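Local structure of hypothetical protein aq_1665 (Aquifex aeolicus, 1XM7) at residues D97-I102 / R108-H113; L76-H81 / E86-Y91; C140-H145 / R182-L187. The protein is of unknown function but belongs to the calcineurin-like phosphoesterases and is therefore probably a hydrolase. All coordinates share one frame; numbering follows the deposited sequence.

Interaction 1: D97-I102 / R108-H113; sequences DFYKII and RILLSH
With CG1 of Ile102 held between its backbone N and carbonyl carbon (chi1 65°), and CG of Leu111 turned anti to its own carbonyl carbon, the two side chains meet at about a right angle, Ile102 CG2 lying 4.0 Å from Leu111 CD1. The same torsion brings Ile102 CG1 to 3.7 Å from Ile109 CB. Beneath them runs an antiparallel hairpin whose hydrogen-bonded pairs are Lys100 with Leu111 and Ile102 with Ile109; the Ile109 N to Ile102 O bond is 2.6 Å long. On the other face, Leu110 CD2 packs 3.8 Å from Tyr99 CB, and Ile101 CG2 touches the guanidinium edge of Arg108, a group salt-bridged to Glu138. At the Phe98 and Ser112 end, two donors grip Phe98 O: Ser112 OG at 3.3 Å, which also lies over the Phe98 ring, and a water at 2.7 Å that accepts from His113 N. His113, whose ND1 is hydrogen-bonded to Leu50 O, touches Asp9 and Asp52, acidic residues consistent with the metal site of related phosphoesterases. Helix 125-137 packs on the face of Tyr99, Leu110 and Ser112, Tyr48 of strand 46-49 meets Ile102 and Leu111 on the reverse, and strand 142-145 pairs with the far side of strand 107-112.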
loop_
_atom_site.group_PDB
_atom_site.type_symbol
_atom_site.label_atom_id
_atom_site.label_comp_id
_atom_site.label_asym_id
_atom_site.label_seq_id
_atom_site.Cartn_x
_atom_site.Cartn_y
_atom_site.Cartn_z
ATOM N N ASP A 97 -2.624 -10.989 6.886
ATOM C CA ASP A 97 -2.624 -11.668 5.602
ATOM C C ASP A 97 -3.634 -11.245 4.545
ATOM O O ASP A 97 -3.472 -11.606 3.380
ATOM C CB ASP A 97 -2.672 -13.188 5.798
ATOM C CG ASP A 97 -3.802 -13.629 6.683
ATOM O OD1 ASP A 97 -3.769 -13.301 7.887
ATOM O OD2 ASP A 97 -4.717 -14.307 6.171
ATOM N N PHE A 98 -4.669 -10.496 4.906
ATOM C CA PHE A 98 -5.601 -10.069 3.871
ATOM C C PHE A 98 -6.200 -8.684 4.029
ATOM O O PHE A 98 -6.334 -7.967 3.044
ATOM C CB PHE A 98 -6.726 -11.082 3.684
ATOM C CG PHE A 98 -7.609 -10.788 2.490
ATOM C CD1 PHE A 98 -8.846 -10.165 2.648
ATOM C CD2 PHE A 98 -7.188 -11.115 1.205
ATOM C CE1 PHE A 98 -9.645 -9.875 1.552
ATOM C CE2 PHE A 98 -7.986 -10.825 0.098
ATOM C CZ PHE A 98 -9.217 -10.204 0.276
ATOM N N TYR A 99 -6.574 -8.300 5.245
ATOM C CA TYR A 99 -7.136 -6.968 5.447
ATOM C C TYR A 99 -6.942 -6.531 6.877
ATOM O O TYR A 99 -6.513 -7.306 7.723
ATOM C CB TYR A 99 -8.634 -6.954 5.164
ATOM C CG TYR A 99 -9.431 -7.605 6.270
ATOM C CD1 TYR A 99 -9.465 -8.987 6.408
ATOM C CD2 TYR A 99 -10.112 -6.834 7.208
ATOM C CE1 TYR A 99 -10.156 -9.588 7.453
ATOM C CE2 TYR A 99 -10.805 -7.423 8.262
ATOM C CZ TYR A 99 -10.821 -8.799 8.377
ATOM O OH TYR A 99 -11.495 -9.388 9.417
ATOM N N LYS A 100 -7.286 -5.280 7.144
ATOM C CA LYS A 100 -7.184 -4.733 8.486
ATOM C C LYS A 100 -8.160 -3.588 8.541
ATOM O O LYS A 100 -8.249 -2.792 7.608
ATOM C CB LYS A 100 -5.773 -4.211 8.764
ATOM C CG LYS A 100 -5.335 -4.309 10.222
ATOM C CD LYS A 100 -5.953 -3.245 11.099
ATOM C CE LYS A 100 -5.331 -3.267 12.493
ATOM N NZ LYS A 100 -5.583 -4.572 13.171
ATOM N N ILE A 101 -8.912 -3.518 9.626
ATOM C CA ILE A 101 -9.863 -2.444 9.779
ATOM C C ILE A 101 -9.420 -1.507 10.885
ATOM O O ILE A 101 -9.023 -1.938 11.971
ATOM C CB ILE A 101 -11.263 -2.989 10.073
ATOM C CG1 ILE A 101 -11.776 -3.724 8.837
ATOM C CG2 ILE A 101 -12.198 -1.854 10.433
ATOM C CD1 ILE A 101 -13.103 -4.394 9.019
ATOM N N ILE A 102 -9.453 -0.218 10.577
ATOM C CA ILE A 102 -9.076 0.799 11.543
ATOM C C ILE A 102 -10.143 1.885 11.532
ATOM O O ILE A 102 -10.894 2.010 10.562
ATOM C CB ILE A 102 -7.674 1.414 11.224
ATOM C CG1 ILE A 102 -7.695 2.172 9.902
ATOM C CG2 ILE A 102 -6.630 0.314 11.141
ATOM C CD1 ILE A 102 -6.385 2.859 9.596
ATOM N N ARG A 108 -14.822 4.608 9.630
ATOM C CA ARG A 108 -14.235 3.272 9.641
ATOM C C ARG A 108 -13.504 2.990 8.332
ATOM O O ARG A 108 -14.077 3.142 7.252
ATOM C CB ARG A 108 -15.355 2.262 9.862
ATOM C CG ARG A 108 -14.914 0.947 10.419
ATOM C CD ARG A 108 -16.104 0.172 10.958
ATOM N NE ARG A 108 -15.678 -1.147 11.413
ATOM C CZ ARG A 108 -16.428 -1.986 12.121
ATOM N NH1 ARG A 108 -17.664 -1.649 12.473
ATOM N NH2 ARG A 108 -15.941 -3.172 12.468
ATOM N N ILE A 109 -12.246 2.558 8.438
ATOM C CA ILE A 109 -11.417 2.300 7.262
ATOM C C ILE A 109 -10.948 0.860 7.022
ATOM O O ILE A 109 -10.337 0.226 7.891
ATOM C CB ILE A 109 -10.152 3.194 7.277
ATOM C CG1 ILE A 109 -10.536 4.652 7.544
ATOM C CG2 ILE A 109 -9.426 3.085 5.937
ATOM C CD1 ILE A 109 -9.349 5.577 7.755
ATOM N N LEU A 110 -11.224 0.370 5.814
ATOM C CA LEU A 110 -10.819 -0.963 5.397
ATOM C C LEU A 110 -9.495 -0.817 4.664
ATOM O O LEU A 110 -9.370 -0.027 3.719
ATOM C CB LEU A 110 -11.836 -1.580 4.431
ATOM C CG LEU A 110 -11.992 -3.107 4.338
ATOM C CD1 LEU A 110 -12.314 -3.476 2.909
ATOM C CD2 LEU A 110 -10.750 -3.830 4.782
ATOM N N LEU A 111 -8.514 -1.586 5.117
ATOM C CA LEU A 111 -7.193 -1.601 4.520
ATOM C C LEU A 111 -7.011 -2.964 3.882
ATOM O O LEU A 111 -7.081 -4.002 4.554
ATOM C CB LEU A 111 -6.125 -1.419 5.588
ATOM C CG LEU A 111 -6.252 -0.224 6.528
ATOM C CD1 LEU A 111 -5.128 -0.297 7.533
ATOM C CD2 LEU A 111 -6.202 1.084 5.751
ATOM N N SER A 112 -6.786 -2.962 2.580
ATOM C CA SER A 112 -6.578 -4.199 1.859
ATOM C C SER A 112 -5.650 -3.912 0.683
ATOM O O SER A 112 -5.473 -2.757 0.298
ATOM C CB SER A 112 -7.908 -4.727 1.356
ATOM O OG SER A 112 -7.744 -6.017 0.810
ATOM N N HIS A 113 -5.034 -4.947 0.126
ATOM C CA HIS A 113 -4.157 -4.747 -1.013
ATOM C C HIS A 113 -4.997 -4.667 -2.275
ATOM O O HIS A 113 -4.689 -3.922 -3.194
ATOM C CB HIS A 113 -3.185 -5.912 -1.151
ATOM C CG HIS A 113 -2.419 -5.906 -2.437
ATOM N ND1 HIS A 113 -1.400 -5.013 -2.694
ATOM C CD2 HIS A 113 -2.549 -6.659 -3.553
ATOM C CE1 HIS A 113 -0.937 -5.215 -3.915
ATOM N NE2 HIS A 113 -1.616 -6.209 -4.458
HETATM O O HOH W 1 -4.524 -7.731 1.037
#

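Interaction 2: L76-H81 / E86-Y91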
loop_
_atom_site.group_PDB
_atom_site.type_symbol
_atom_site.label_atom_id
_atom_site.label_comp_id
_atom_site.label_asym_id
_atom_site.label_seq_id
_atom_site.Cartn_x
_atom_site.Cartn_y
_atom_site.Cartn_z
ATOM N N LEU A 76 2.055 -4.477 7.810
ATOM C CA LEU A 76 1.826 -4.871 6.420
ATOM C C LEU A 76 0.519 -5.625 6.200
ATOM O O LEU A 76 0.074 -6.393 7.063
ATOM C CB LEU A 76 2.985 -5.755 5.915
ATOM C CG LEU A 76 2.742 -6.618 4.656
ATOM C CD1 LEU A 76 2.708 -5.736 3.417
ATOM C CD2 LEU A 76 3.838 -7.668 4.502
ATOM N N VAL A 77 -0.092 -5.378 5.041
ATOM C CA VAL A 77 -1.301 -6.070 4.622
ATOM C C VAL A 77 -0.805 -6.717 3.336
ATOM O O VAL A 77 -0.552 -6.038 2.334
ATOM C CB VAL A 77 -2.469 -5.111 4.308
ATOM C CG1 VAL A 77 -3.728 -5.921 3.990
ATOM C CG2 VAL A 77 -2.723 -4.190 5.496
ATOM N N MET A 78 -0.642 -8.031 3.394
ATOM C CA MET A 78 -0.124 -8.826 2.294
ATOM C C MET A 78 -0.780 -8.758 0.929
ATOM O O MET A 78 -1.996 -8.843 0.792
ATOM C CB MET A 78 -0.045 -10.280 2.745
ATOM C CG MET A 78 0.852 -10.456 3.960
ATOM S SD MET A 78 0.955 -12.111 4.547
ATOM C CE MET A 78 2.117 -12.734 3.453
ATOM N N GLY A 79 0.074 -8.609 -0.079
ATOM C CA GLY A 79 -0.349 -8.569 -1.467
ATOM C C GLY A 79 -0.055 -9.927 -2.102
ATOM O O GLY A 79 0.473 -10.824 -1.442
ATOM N N ASN A 80 -0.370 -10.101 -3.379
ATOM C CA ASN A 80 -0.136 -11.394 -3.985
ATOM C C ASN A 80 1.321 -11.825 -4.066
ATOM O O ASN A 80 1.615 -13.025 -4.036
ATOM C CB ASN A 80 -0.753 -11.465 -5.379
ATOM C CG ASN A 80 -0.584 -12.839 -6.015
ATOM O OD1 ASN A 80 -0.005 -12.964 -7.097
ATOM N ND2 ASN A 80 -1.080 -13.879 -5.339
ATOM N N HIS A 81 2.247 -10.881 -4.169
ATOM C CA HIS A 81 3.638 -11.285 -4.265
ATOM C C HIS A 81 4.298 -11.480 -2.895
ATOM O O HIS A 81 5.385 -12.047 -2.800
ATOM C CB HIS A 81 4.439 -10.285 -5.098
ATOM C CG HIS A 81 5.800 -10.784 -5.482
ATOM N ND1 HIS A 81 5.999 -11.704 -6.490
ATOM C CD2 HIS A 81 7.027 -10.516 -4.973
ATOM C CE1 HIS A 81 7.289 -11.979 -6.589
ATOM N NE2 HIS A 81 7.935 -11.271 -5.680
ATOM N N GLU A 86 7.783 -15.259 7.285
ATOM C CA GLU A 86 8.924 -15.314 8.190
ATOM C C GLU A 86 10.020 -14.326 7.821
ATOM O O GLU A 86 10.635 -13.708 8.694
ATOM C CB GLU A 86 9.485 -16.733 8.225
ATOM C CG GLU A 86 8.538 -17.707 8.897
ATOM C CD GLU A 86 8.080 -17.197 10.266
ATOM O OE1 GLU A 86 8.949 -17.006 11.158
ATOM O OE2 GLU A 86 6.854 -16.977 10.451
ATOM N N SER A 87 10.269 -14.184 6.524
ATOM C CA SER A 87 11.284 -13.253 6.053
ATOM C C SER A 87 10.802 -11.839 6.318
ATOM O O SER A 87 11.589 -10.952 6.652
ATOM C CB SER A 87 11.516 -13.419 4.552
ATOM O OG SER A 87 12.190 -14.625 4.253
ATOM N N LEU A 88 9.495 -11.647 6.168
ATOM C CA LEU A 88 8.868 -10.349 6.365
ATOM C C LEU A 88 8.772 -9.906 7.816
ATOM O O LEU A 88 8.876 -8.712 8.109
ATOM C CB LEU A 88 7.464 -10.356 5.757
ATOM C CG LEU A 88 7.391 -10.386 4.231
ATOM C CD1 LEU A 88 5.976 -10.736 3.787
ATOM C CD2 LEU A 88 7.833 -9.034 3.665
ATOM N N LYS A 89 8.583 -10.856 8.725
ATOM C CA LYS A 89 8.420 -10.506 10.126
ATOM C C LYS A 89 9.372 -9.470 10.676
ATOM O O LYS A 89 9.006 -8.717 11.584
ATOM C CB LYS A 89 8.434 -11.754 11.003
ATOM C CG LYS A 89 7.115 -12.499 10.913
ATOM C CD LYS A 89 6.913 -13.514 12.023
ATOM C CE LYS A 89 5.545 -14.203 11.891
ATOM N NZ LYS A 89 5.192 -15.069 13.068
ATOM N N GLU A 90 10.574 -9.385 10.126
ATOM C CA GLU A 90 11.490 -8.399 10.664
ATOM C C GLU A 90 11.599 -7.091 9.921
ATOM O O GLU A 90 12.563 -6.346 10.099
ATOM C CB GLU A 90 12.867 -8.993 10.859
ATOM C CG GLU A 90 13.684 -9.168 9.640
ATOM C CD GLU A 90 14.988 -9.821 10.019
ATOM O OE1 GLU A 90 15.101 -11.062 9.863
ATOM O OE2 GLU A 90 15.882 -9.091 10.511
ATOM N N TYR A 91 10.596 -6.805 9.105
ATOM C CA TYR A 91 10.555 -5.554 8.374
ATOM C C TYR A 91 9.265 -4.850 8.769
ATOM O O TYR A 91 9.050 -3.682 8.435
ATOM C CB TYR A 91 10.605 -5.825 6.878
ATOM C CG TYR A 91 11.965 -6.323 6.418
ATOM C CD1 TYR A 91 13.078 -5.468 6.384
ATOM C CD2 TYR A 91 12.140 -7.647 6.002
ATOM C CE1 TYR A 91 14.328 -5.919 5.937
ATOM C CE2 TYR A 91 13.385 -8.105 5.556
ATOM C CZ TYR A 91 14.469 -7.237 5.521
ATOM O OH TYR A 91 15.671 -7.687 5.024
#
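Leu88 O accepts a hydrogen bond from Tyr91 N at 2.8 Å, and this short link turns the chain just after the residue whose side chain meets both Leu76 and Met78. The contact itself is apolar and small. Leu88 reaches across with CD1, which sits 3.8 Å from Leu76 CD2, the two side chains crossing at about a right angle; CG of Leu76 stands anti to its backbone N (chi1 162°), which sends the branch toward the helix. A second methyl comes from Met78, whose chain bends at its last torsion (81°) and leaves CE 4.4 Å from Leu88 CD1. All three residues are buried. Beyond Met78 the chain continues through Gly79, Asn80, His81 and Asp82, matching the GNH(D/E) signature of metallophosphoesterases, in which the asparagine is a metal ligand in relatives. There the His81 ring stacks on Trp55 while its backbone N bonds to Asp52. The arrangement exemplifies a beta-alpha-beta unit: strand 73-77 leads through the signature loop to the short helix 85-88 and on to strand 94-96, which pairs in parallel beside strand 73-77 and whose Ile95 touches both Met78 and Leu88.

Interaction 3: C140-H145 / R182-L187; sequences CDLLIH and REIDKL
Leu142, Ile184 and Leu187 carry most of this contact, and Leu142 lies at its middle. Its CD2 methyl is shared by two partners, 4.0 Å from Ile184 CG2 and also 4.0 Å from Leu187 CD1. With CG anti to the backbone N (chi1 174°), the branched end of Leu142 extends from the strand toward the helix; it crosses Leu187 at about a right angle and meets Ile184 at a slant. Ile184 divides its two branches between alternate residues of the strand: the CG2 methyl goes to Leu142, while CD1, at the end of the other branch, comes 3.9 Å from Ile144 CD1. Such a pairing works because Leu142 and Ile144, two residues apart on a strand, face the same way, and Ile184, on the helix, and Leu187, three residues on, both bring methyls to the strand. In the two-sheet architecture of the calcineurin-like phosphoesterases, strand 142-145 is an inner strand of the second sheet, between strands 107-112 and 166-168, and it leads into the family's GHxH signature, whose histidines bind metal in relatives. Helix 182-185 follows directly on strand 179-180, an outermost strand of the other sheet, so the contact joins elements of both halves. Leu143, pointing the opposite way from its neighbours, packs instead on Val131 and Tyr135 of helix 125-137. Away from the strand, the turn is bridged by a salt bridge between Arg182 NH2 and Asp185 OD1 at 3.4 Å, and Glu183 OE1 bonds back to Ser180 N.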
loop_
_atom_site.group_PDB
_atom_site.type_symbol
_atom_site.label_atom_id
_atom_site.label_comp_id
_atom_site.label_asym_id
_atom_site.label_seq_id
_atom_site.Cartn_x
_atom_site.Cartn_y
_atom_site.Cartn_z
ATOM N N CYS A 140 -18.110 -0.219 6.368
ATOM C CA CYS A 140 -16.957 0.661 6.233
ATOM C C CYS A 140 -17.236 1.935 5.446
ATOM O O CYS A 140 -18.065 1.963 4.527
ATOM C CB CYS A 140 -15.794 -0.100 5.598
ATOM S SG CYS A 140 -15.150 -1.413 6.659
ATOM N N ASP A 141 -16.527 2.992 5.822
ATOM C CA ASP A 141 -16.684 4.280 5.178
ATOM C C ASP A 141 -15.689 4.489 4.041
ATOM O O ASP A 141 -15.989 5.154 3.044
ATOM C CB ASP A 141 -16.538 5.385 6.225
ATOM C CG ASP A 141 -17.657 5.356 7.249
ATOM O OD1 ASP A 141 -18.803 5.704 6.881
ATOM O OD2 ASP A 141 -17.400 4.969 8.412
ATOM N N LEU A 142 -14.505 3.910 4.180
ATOM C CA LEU A 142 -13.489 4.062 3.154
ATOM C C LEU A 142 -12.614 2.825 2.996
ATOM O O LEU A 142 -12.432 2.045 3.932
ATOM C CB LEU A 142 -12.612 5.268 3.487
ATOM C CG LEU A 142 -11.386 5.534 2.616
ATOM C CD1 LEU A 142 -11.807 5.903 1.189
ATOM C CD2 LEU A 142 -10.562 6.651 3.261
ATOM N N LEU A 143 -12.086 2.653 1.790
ATOM C CA LEU A 143 -11.196 1.548 1.492
ATOM C C LEU A 143 -9.913 2.132 0.951
ATOM O O LEU A 143 -9.930 2.872 -0.020
ATOM C CB LEU A 143 -11.792 0.618 0.434
ATOM C CG LEU A 143 -10.828 -0.435 -0.142
ATOM C CD1 LEU A 143 -10.367 -1.376 0.959
ATOM C CD2 LEU A 143 -11.508 -1.215 -1.253
ATOM N N ILE A 144 -8.804 1.823 1.606
ATOM C CA ILE A 144 -7.508 2.281 1.140
ATOM C C ILE A 144 -6.872 0.993 0.637
ATOM O O ILE A 144 -6.819 -0.005 1.363
ATOM C CB ILE A 144 -6.672 2.864 2.282
ATOM C CG1 ILE A 144 -7.448 3.994 2.946
ATOM C CG2 ILE A 144 -5.337 3.386 1.749
ATOM C CD1 ILE A 144 -6.631 4.793 3.918
ATOM N N HIS A 145 -6.425 1.003 -0.614
ATOM C CA HIS A 145 -5.825 -0.189 -1.205
ATOM C C HIS A 145 -4.658 0.153 -2.117
ATOM O O HIS A 145 -4.213 1.292 -2.180
ATOM C CB HIS A 145 -6.878 -0.938 -2.016
ATOM C CG HIS A 145 -7.346 -0.178 -3.213
ATOM N ND1 HIS A 145 -6.536 0.057 -4.302
ATOM C CD2 HIS A 145 -8.508 0.472 -3.459
ATOM C CE1 HIS A 145 -7.178 0.822 -5.167
ATOM N NE2 HIS A 145 -8.375 1.089 -4.679
ATOM N N ARG A 182 -3.966 12.950 6.383
ATOM C CA ARG A 182 -4.542 14.236 6.023
ATOM C C ARG A 182 -5.501 14.050 4.869
ATOM O O ARG A 182 -6.655 14.466 4.938
ATOM C CB ARG A 182 -3.445 15.216 5.616
ATOM C CG ARG A 182 -2.613 15.751 6.777
ATOM C CD ARG A 182 -3.073 17.142 7.232
ATOM N NE ARG A 182 -4.406 17.159 7.847
ATOM C CZ ARG A 182 -5.522 17.580 7.247
ATOM N NH1 ARG A 182 -5.488 18.032 5.994
ATOM N NH2 ARG A 182 -6.677 17.554 7.906
ATOM N N GLU A 183 -5.012 13.418 3.807
ATOM C CA GLU A 183 -5.819 13.171 2.623
ATOM C C GLU A 183 -7.075 12.356 2.911
ATOM O O GLU A 183 -8.019 12.361 2.116
ATOM C CB GLU A 183 -4.965 12.487 1.563
ATOM C CG GLU A 183 -3.944 13.424 0.958
ATOM C CD GLU A 183 -2.684 12.713 0.506
ATOM O OE1 GLU A 183 -1.884 12.298 1.375
ATOM O OE2 GLU A 183 -2.497 12.566 -0.722
ATOM N N ILE A 184 -7.088 11.656 4.044
ATOM C CA ILE A 184 -8.252 10.864 4.438
ATOM C C ILE A 184 -9.301 11.848 4.927
ATOM O O ILE A 184 -10.484 11.725 4.617
ATOM C CB ILE A 184 -7.933 9.889 5.605
ATOM C CG1 ILE A 184 -6.849 8.897 5.189
ATOM C CG2 ILE A 184 -9.196 9.138 6.019
ATOM C CD1 ILE A 184 -6.524 7.884 6.256
ATOM N N ASP A 185 -8.836 12.827 5.700
ATOM C CA ASP A 185 -9.684 13.869 6.264
ATOM C C ASP A 185 -10.298 14.725 5.169
ATOM O O ASP A 185 -11.424 15.202 5.302
ATOM C CB ASP A 185 -8.863 14.745 7.205
ATOM C CG ASP A 185 -8.330 13.970 8.389
ATOM O OD1 ASP A 185 -7.451 14.491 9.108
ATOM O OD2 ASP A 185 -8.801 12.834 8.602
ATOM N N LYS A 186 -9.553 14.915 4.086
ATOM C CA LYS A 186 -10.040 15.708 2.971
ATOM C C LYS A 186 -11.338 15.090 2.466
ATOM O O LYS A 186 -12.070 15.706 1.706
ATOM C CB LYS A 186 -9.002 15.745 1.845
ATOM C CG LYS A 186 -7.559 16.016 2.299
ATOM C CD LYS A 186 -7.439 17.227 3.223
ATOM C CE LYS A 186 -7.895 18.521 2.548
ATOM N NZ LYS A 186 -7.912 19.687 3.490
ATOM N N LEU A 187 -11.617 13.863 2.897
ATOM C CA LEU A 187 -12.837 13.166 2.503
ATOM C C LEU A 187 -13.880 13.292 3.614
ATOM O O LEU A 187 -14.978 13.808 3.391
ATOM C CB LEU A 187 -12.539 11.689 2.238
ATOM C CG LEU A 187 -11.468 11.424 1.182
ATOM C CD1 LEU A 187 -11.183 9.940 1.110
ATOM C CD2 LEU A 187 -11.931 11.945 -0.164
#

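In the fold
Along the chain the contacts come in series: interaction 2 closes before interaction 1 opens, and interaction 3 follows. Interactions 1 and 3 share the four-stranded sheet, their centres about 12 Å apart, because strands 107-112 and 142-145 are neighbours in it. Interaction 2 belongs to the five-stranded sheet; its centre lies about 15 Å from that of interaction 1, and the two touch where His113 packs on Gly79 and Met78. Interactions 2 and 3 do not touch, their centres about 23 Å apart on opposite sides of the chain's centre. The touch at His113 and Gly79 therefore brings chain from the two sheets together, close to where, as in related phosphoesterases, a metal site would be expected.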